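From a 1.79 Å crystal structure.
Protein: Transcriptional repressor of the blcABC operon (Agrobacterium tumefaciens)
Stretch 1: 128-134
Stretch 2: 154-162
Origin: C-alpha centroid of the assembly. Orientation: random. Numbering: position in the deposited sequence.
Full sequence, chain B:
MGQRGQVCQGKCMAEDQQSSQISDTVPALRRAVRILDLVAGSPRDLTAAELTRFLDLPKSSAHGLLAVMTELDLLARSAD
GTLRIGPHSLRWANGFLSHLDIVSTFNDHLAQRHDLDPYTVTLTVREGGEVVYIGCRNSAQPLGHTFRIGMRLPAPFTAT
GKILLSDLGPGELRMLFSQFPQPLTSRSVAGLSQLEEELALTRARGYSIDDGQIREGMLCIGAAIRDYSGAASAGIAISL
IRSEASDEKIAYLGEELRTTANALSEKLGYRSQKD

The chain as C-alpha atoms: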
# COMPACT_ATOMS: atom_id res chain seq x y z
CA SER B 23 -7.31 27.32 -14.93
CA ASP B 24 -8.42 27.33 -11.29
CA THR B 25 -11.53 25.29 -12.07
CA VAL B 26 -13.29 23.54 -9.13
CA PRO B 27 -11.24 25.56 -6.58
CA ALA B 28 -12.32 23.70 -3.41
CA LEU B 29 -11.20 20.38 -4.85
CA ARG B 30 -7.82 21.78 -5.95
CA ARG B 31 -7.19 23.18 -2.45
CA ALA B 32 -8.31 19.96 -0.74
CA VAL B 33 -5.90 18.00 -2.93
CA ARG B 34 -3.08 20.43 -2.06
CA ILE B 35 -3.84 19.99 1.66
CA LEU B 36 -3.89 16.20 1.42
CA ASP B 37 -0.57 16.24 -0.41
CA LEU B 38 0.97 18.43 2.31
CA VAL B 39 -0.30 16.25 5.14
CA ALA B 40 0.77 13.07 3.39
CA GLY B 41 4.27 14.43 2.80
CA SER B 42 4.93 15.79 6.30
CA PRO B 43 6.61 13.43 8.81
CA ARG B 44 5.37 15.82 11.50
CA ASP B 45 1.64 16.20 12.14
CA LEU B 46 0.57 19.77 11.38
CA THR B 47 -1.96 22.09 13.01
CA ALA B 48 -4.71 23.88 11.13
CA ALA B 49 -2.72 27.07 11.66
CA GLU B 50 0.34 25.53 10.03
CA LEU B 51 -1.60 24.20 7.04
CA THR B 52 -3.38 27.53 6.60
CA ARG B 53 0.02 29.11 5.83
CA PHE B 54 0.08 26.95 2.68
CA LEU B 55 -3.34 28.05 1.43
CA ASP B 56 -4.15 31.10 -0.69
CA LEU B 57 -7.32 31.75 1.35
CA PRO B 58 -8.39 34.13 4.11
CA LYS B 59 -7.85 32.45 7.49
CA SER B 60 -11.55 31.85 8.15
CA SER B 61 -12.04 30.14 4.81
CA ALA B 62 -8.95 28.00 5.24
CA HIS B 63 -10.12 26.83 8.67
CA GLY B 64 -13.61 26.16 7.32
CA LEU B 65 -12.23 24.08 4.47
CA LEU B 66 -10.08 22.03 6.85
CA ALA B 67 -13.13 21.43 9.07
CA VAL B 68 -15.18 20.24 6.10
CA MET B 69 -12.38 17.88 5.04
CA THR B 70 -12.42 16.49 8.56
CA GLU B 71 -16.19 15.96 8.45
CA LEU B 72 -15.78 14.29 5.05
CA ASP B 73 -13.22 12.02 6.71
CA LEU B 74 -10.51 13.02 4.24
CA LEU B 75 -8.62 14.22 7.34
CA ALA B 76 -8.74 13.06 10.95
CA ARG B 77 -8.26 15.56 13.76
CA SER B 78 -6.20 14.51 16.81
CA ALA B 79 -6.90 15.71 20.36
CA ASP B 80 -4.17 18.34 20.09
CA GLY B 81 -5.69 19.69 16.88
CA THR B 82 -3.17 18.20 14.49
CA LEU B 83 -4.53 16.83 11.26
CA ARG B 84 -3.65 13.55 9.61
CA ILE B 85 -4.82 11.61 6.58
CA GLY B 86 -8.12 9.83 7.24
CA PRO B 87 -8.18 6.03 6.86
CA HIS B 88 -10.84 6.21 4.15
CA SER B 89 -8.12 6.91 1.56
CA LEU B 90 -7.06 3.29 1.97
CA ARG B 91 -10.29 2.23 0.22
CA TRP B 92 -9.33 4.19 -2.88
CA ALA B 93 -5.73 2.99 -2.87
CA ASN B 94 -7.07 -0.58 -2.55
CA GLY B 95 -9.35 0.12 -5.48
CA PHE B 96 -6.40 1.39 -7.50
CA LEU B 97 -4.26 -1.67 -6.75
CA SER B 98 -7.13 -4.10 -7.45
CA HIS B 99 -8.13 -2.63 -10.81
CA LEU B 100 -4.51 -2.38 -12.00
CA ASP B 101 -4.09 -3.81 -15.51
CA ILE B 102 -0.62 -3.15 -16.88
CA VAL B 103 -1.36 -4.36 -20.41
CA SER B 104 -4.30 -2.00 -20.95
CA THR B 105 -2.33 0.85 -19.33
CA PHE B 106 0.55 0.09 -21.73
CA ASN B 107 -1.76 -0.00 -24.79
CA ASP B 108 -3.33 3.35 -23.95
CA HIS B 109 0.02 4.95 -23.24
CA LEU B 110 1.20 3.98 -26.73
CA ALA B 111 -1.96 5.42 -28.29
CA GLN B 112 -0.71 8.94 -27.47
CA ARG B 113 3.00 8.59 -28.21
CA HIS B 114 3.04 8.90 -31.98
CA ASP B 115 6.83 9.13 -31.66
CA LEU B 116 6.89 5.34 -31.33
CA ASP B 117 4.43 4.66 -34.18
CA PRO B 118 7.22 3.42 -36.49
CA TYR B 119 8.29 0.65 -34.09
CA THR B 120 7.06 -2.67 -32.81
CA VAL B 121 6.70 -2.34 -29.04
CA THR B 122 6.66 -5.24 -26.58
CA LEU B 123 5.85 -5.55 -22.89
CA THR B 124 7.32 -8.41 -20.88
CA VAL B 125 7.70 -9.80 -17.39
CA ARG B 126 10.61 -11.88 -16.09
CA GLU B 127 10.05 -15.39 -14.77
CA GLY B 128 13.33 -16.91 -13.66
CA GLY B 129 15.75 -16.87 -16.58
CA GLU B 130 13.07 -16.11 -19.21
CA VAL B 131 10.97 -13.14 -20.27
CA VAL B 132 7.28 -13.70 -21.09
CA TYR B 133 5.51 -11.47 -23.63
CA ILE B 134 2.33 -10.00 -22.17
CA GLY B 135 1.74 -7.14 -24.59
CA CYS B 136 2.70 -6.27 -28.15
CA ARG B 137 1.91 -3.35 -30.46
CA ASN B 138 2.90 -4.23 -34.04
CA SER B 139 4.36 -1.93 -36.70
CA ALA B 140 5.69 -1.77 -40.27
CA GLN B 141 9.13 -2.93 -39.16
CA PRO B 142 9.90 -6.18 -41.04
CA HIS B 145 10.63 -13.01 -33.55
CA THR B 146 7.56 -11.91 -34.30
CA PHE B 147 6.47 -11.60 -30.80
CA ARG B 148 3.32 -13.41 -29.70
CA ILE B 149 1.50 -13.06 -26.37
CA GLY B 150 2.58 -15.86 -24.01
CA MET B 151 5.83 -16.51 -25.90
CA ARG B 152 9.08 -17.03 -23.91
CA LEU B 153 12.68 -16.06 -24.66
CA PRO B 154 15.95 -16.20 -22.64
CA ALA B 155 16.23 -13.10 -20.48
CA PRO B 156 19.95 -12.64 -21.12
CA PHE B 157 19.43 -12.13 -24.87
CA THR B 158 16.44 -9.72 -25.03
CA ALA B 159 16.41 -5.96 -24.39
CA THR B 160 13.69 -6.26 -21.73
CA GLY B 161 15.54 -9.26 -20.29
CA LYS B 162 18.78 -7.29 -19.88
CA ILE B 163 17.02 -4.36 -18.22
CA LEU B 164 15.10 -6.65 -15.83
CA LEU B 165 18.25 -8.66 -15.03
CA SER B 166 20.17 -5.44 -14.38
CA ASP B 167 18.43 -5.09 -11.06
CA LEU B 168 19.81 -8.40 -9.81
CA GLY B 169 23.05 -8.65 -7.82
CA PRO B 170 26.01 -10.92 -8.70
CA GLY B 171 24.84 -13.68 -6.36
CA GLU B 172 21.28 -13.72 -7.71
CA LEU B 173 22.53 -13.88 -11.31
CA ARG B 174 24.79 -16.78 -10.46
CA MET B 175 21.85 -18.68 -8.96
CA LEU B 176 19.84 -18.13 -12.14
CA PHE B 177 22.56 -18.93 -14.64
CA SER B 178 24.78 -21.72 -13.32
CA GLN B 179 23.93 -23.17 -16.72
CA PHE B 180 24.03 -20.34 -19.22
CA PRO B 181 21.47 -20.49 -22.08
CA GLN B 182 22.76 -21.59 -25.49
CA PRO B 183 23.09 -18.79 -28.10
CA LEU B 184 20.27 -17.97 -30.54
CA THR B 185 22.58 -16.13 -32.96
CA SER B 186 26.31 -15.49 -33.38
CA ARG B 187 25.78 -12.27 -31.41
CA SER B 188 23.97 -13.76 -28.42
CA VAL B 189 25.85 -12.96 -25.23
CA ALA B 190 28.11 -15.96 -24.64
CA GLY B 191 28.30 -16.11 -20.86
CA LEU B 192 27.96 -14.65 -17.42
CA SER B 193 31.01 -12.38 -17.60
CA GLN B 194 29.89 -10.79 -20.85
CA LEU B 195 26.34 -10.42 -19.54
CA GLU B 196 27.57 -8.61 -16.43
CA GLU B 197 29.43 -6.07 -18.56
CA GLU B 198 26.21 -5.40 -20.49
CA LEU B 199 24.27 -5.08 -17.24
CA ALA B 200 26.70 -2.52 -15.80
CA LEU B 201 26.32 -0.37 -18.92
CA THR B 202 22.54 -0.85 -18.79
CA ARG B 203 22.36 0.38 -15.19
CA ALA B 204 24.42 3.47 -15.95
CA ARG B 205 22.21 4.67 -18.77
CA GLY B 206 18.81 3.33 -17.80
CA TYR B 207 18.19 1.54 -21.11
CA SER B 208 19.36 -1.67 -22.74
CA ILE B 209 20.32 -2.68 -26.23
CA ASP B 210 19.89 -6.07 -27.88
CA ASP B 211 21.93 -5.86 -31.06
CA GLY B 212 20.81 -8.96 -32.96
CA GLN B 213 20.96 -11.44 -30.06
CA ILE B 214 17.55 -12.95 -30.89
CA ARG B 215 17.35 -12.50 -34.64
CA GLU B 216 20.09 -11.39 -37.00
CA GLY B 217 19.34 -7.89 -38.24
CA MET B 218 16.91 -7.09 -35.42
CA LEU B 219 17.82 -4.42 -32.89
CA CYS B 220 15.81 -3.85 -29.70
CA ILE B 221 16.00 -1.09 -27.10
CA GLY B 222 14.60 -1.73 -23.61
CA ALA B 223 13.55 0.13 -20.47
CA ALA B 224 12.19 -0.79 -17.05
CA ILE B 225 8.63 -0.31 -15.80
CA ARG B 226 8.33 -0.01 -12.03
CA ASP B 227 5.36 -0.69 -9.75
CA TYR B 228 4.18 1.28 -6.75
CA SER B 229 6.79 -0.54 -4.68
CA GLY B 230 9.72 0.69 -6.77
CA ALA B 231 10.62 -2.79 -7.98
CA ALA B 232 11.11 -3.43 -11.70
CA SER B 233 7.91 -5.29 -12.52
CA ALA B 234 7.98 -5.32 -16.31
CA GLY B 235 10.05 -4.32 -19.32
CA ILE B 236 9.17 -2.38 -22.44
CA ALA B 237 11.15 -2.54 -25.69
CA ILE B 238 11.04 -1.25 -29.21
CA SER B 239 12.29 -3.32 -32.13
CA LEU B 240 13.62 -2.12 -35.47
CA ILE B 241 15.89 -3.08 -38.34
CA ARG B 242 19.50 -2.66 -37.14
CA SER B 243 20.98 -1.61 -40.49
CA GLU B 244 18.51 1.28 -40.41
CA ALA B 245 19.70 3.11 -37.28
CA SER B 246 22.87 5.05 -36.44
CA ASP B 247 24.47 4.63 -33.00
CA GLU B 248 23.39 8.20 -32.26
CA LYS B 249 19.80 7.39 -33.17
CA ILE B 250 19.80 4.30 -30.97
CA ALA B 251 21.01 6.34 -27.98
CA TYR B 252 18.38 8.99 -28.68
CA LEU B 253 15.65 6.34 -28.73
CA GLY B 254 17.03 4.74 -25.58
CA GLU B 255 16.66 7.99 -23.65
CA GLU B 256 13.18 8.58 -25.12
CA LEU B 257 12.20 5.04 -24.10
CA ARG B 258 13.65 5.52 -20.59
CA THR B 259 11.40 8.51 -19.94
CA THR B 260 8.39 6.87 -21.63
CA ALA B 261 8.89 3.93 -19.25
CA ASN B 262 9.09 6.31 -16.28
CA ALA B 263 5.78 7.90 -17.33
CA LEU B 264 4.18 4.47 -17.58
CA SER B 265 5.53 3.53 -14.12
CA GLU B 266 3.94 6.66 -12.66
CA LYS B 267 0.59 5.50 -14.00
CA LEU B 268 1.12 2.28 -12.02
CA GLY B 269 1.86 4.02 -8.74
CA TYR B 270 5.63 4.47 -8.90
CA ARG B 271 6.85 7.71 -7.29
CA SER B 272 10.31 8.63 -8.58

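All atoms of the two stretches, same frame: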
# COMPACT_ATOMS: atom_id res chain seq x y z
N GLY B 128 12.08 -16.19 -13.71
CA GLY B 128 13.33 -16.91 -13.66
C GLY B 128 14.29 -16.38 -14.71
O GLY B 128 14.54 -15.18 -14.77
N GLY B 129 14.80 -17.27 -15.55
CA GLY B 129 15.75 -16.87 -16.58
C GLY B 129 15.13 -16.53 -17.92
O GLY B 129 15.86 -16.38 -18.91
N GLU B 130 13.80 -16.42 -17.97
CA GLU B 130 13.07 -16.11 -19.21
C GLU B 130 12.28 -14.81 -19.11
O GLU B 130 11.94 -14.38 -18.00
CB GLU B 130 12.10 -17.26 -19.55
CG GLU B 130 12.76 -18.63 -19.59
CD GLU B 130 11.80 -19.75 -19.98
OE1 GLU B 130 10.97 -20.16 -19.14
OE2 GLU B 130 11.90 -20.23 -21.13
N VAL B 131 11.99 -14.18 -20.25
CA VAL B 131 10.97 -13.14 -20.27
C VAL B 131 9.73 -13.72 -20.94
O VAL B 131 9.85 -14.59 -21.79
CB VAL B 131 11.42 -11.86 -21.00
CG1 VAL B 131 12.60 -11.20 -20.26
CG2 VAL B 131 11.79 -12.15 -22.44
N VAL B 132 8.56 -13.25 -20.53
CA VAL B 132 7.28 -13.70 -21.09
C VAL B 132 6.57 -12.49 -21.67
O VAL B 132 6.47 -11.45 -21.00
CB VAL B 132 6.40 -14.33 -20.00
CG1 VAL B 132 5.05 -14.76 -20.59
CG2 VAL B 132 7.12 -15.52 -19.36
N TYR B 133 6.15 -12.58 -22.93
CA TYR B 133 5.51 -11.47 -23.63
C TYR B 133 4.06 -11.34 -23.20
O TYR B 133 3.28 -12.26 -23.37
CB TYR B 133 5.67 -11.61 -25.17
CG TYR B 133 7.11 -11.39 -25.49
CD1 TYR B 133 8.02 -12.43 -25.37
CD2 TYR B 133 7.60 -10.12 -25.77
CE1 TYR B 133 9.37 -12.22 -25.56
CE2 TYR B 133 8.95 -9.90 -25.96
CZ TYR B 133 9.83 -10.96 -25.86
OH TYR B 133 11.17 -10.76 -26.05
N ILE B 134 3.71 -10.20 -22.60
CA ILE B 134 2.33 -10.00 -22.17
C ILE B 134 1.60 -8.92 -22.96
O ILE B 134 0.38 -8.79 -22.85
CB ILE B 134 2.23 -9.70 -20.67
CG1 ILE B 134 3.00 -8.44 -20.30
CG2 ILE B 134 2.76 -10.89 -19.87
CD1 ILE B 134 2.70 -7.93 -18.88
N PRO B 154 14.94 -16.35 -23.70
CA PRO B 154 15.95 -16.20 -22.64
C PRO B 154 16.18 -14.75 -22.26
O PRO B 154 16.48 -13.92 -23.12
CB PRO B 154 17.23 -16.77 -23.28
CG PRO B 154 16.74 -17.66 -24.39
CD PRO B 154 15.48 -17.01 -24.90
N ALA B 155 16.03 -14.45 -20.98
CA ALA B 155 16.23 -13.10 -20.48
C ALA B 155 17.59 -12.49 -20.84
O ALA B 155 17.67 -11.28 -21.08
CB ALA B 155 16.02 -13.06 -18.97
N PRO B 156 18.66 -13.29 -20.86
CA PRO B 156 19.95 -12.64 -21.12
C PRO B 156 20.09 -12.06 -22.52
O PRO B 156 20.94 -11.19 -22.71
CB PRO B 156 20.97 -13.77 -20.93
CG PRO B 156 20.31 -14.68 -19.96
CD PRO B 156 18.84 -14.67 -20.35
N PHE B 157 19.29 -12.55 -23.47
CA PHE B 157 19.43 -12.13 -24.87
C PHE B 157 18.51 -10.95 -25.29
O PHE B 157 18.81 -10.26 -26.26
CB PHE B 157 19.18 -13.32 -25.81
CG PHE B 157 20.06 -14.54 -25.54
CD1 PHE B 157 21.30 -14.42 -24.96
CD2 PHE B 157 19.62 -15.81 -25.92
CE1 PHE B 157 22.09 -15.54 -24.73
CE2 PHE B 157 20.40 -16.94 -25.68
CZ PHE B 157 21.65 -16.79 -25.09
N THR B 158 17.41 -10.74 -24.59
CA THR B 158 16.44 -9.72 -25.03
C THR B 158 16.71 -8.37 -24.39
O THR B 158 17.36 -8.29 -23.35
CB THR B 158 14.98 -10.14 -24.67
OG1 THR B 158 14.87 -10.25 -23.25
CG2 THR B 158 14.61 -11.49 -25.28
N ALA B 159 16.20 -7.28 -24.99
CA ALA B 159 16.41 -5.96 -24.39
C ALA B 159 15.66 -5.85 -23.06
O ALA B 159 16.22 -5.38 -22.08
CB ALA B 159 15.97 -4.84 -25.35
N THR B 160 14.40 -6.30 -23.01
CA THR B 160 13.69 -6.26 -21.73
C THR B 160 14.35 -7.16 -20.70
O THR B 160 14.37 -6.82 -19.52
CB THR B 160 12.20 -6.69 -21.81
OG1 THR B 160 12.11 -8.01 -22.33
CG2 THR B 160 11.39 -5.72 -22.68
N GLY B 161 14.86 -8.31 -21.15
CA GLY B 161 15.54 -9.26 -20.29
C GLY B 161 16.77 -8.64 -19.64
O GLY B 161 16.96 -8.75 -18.43
N LYS B 162 17.61 -7.98 -20.43
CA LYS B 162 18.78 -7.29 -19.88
C LYS B 162 18.39 -6.22 -18.85
O LYS B 162 19.01 -6.11 -17.80
CB LYS B 162 19.63 -6.67 -21.00
CG LYS B 162 20.27 -7.69 -21.94
CD LYS B 162 20.93 -6.97 -23.14
CE LYS B 162 21.16 -7.94 -24.31
NZ LYS B 162 22.17 -8.95 -23.92
O HOH W 1 12.45 -7.98 -25.46

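Contact between the start of a β-strand (130-134) and the turn that leads into a helix beginning at Ala-159. The two stretches bury 296 Å² between them, counting both sides, and Val-131, Ala-155 and Gly-129 cover the most surface. Val-131 is the centre of the packing. Its CA-to-CB bond points toward the second stretch, and chi1 is in the m rotamer. Val-131 CG1 lies 3.5 Å from Gly-161 CA, 3.8 Å from Thr-160 OG1 and 4.1 Å from Ala-155 CB, and Val-131 CG2 lies 3.7 Å from Thr-158 OG1. A short branched side chain thus fills the space beside the first turn of the helix, against methyl, methylene and hydroxyl atoms, and is itself buried. A CB on Gly-161 would point toward the first stretch, but what excludes it is Ala-155 O, which an ideal CB would meet at 1.9 Å.

Ala-155 joins the stretches mainly through its backbone, though its small CB also meets Val-131. Ala-155 N donates a hydrogen bond to Gly-129 O (2.8 Å, N-H...O angle 161°), short and nearly straight, and the only direct one between the stretches. Beside it, Glu-130 and Pro-154 form an antiparallel, non-hydrogen-bonded bridge pair, with 4.5 Å between Glu-130 CA and Pro-154 CA; the CA-to-CB bonds of both residues point away from the opposing stretch. Pro-154 has no N-H to donate, but this position in the pairing requires none. Gly-129 contributes its carbonyl, and Gly-129 O also lies 3.7 Å from Pro-156 CD.

Within the second stretch, the turn is fastened by a bond from Phe-157 N to Pro-154 O (3.1 Å). Thr-158 then caps the helix: Thr-158 OG1, placed by a p rotamer, accepts from Gly-161 N at 2.9 Å, satisfying an amide that the first turn would otherwise leave without a partner. The same OG1 touches Val-131, and Thr-158 CG2 packs 3.6 Å from Tyr-133 OH. The CA-to-CB bond of Tyr-133 points sideways, but the length of the side chain carries its hydroxyl to the contact. There a water adds a polar bridge, its O hydrogen-bonded at 3.1 Å to Tyr-133 OH and at 3.1 Å to Thr-160 OG1. Farther back, the CA-to-CB bond of Lys-162 points away from the first stretch and Lys-162 NZ donates to Pro-156 O (2.8 Å), tying the helix to the preceding turn.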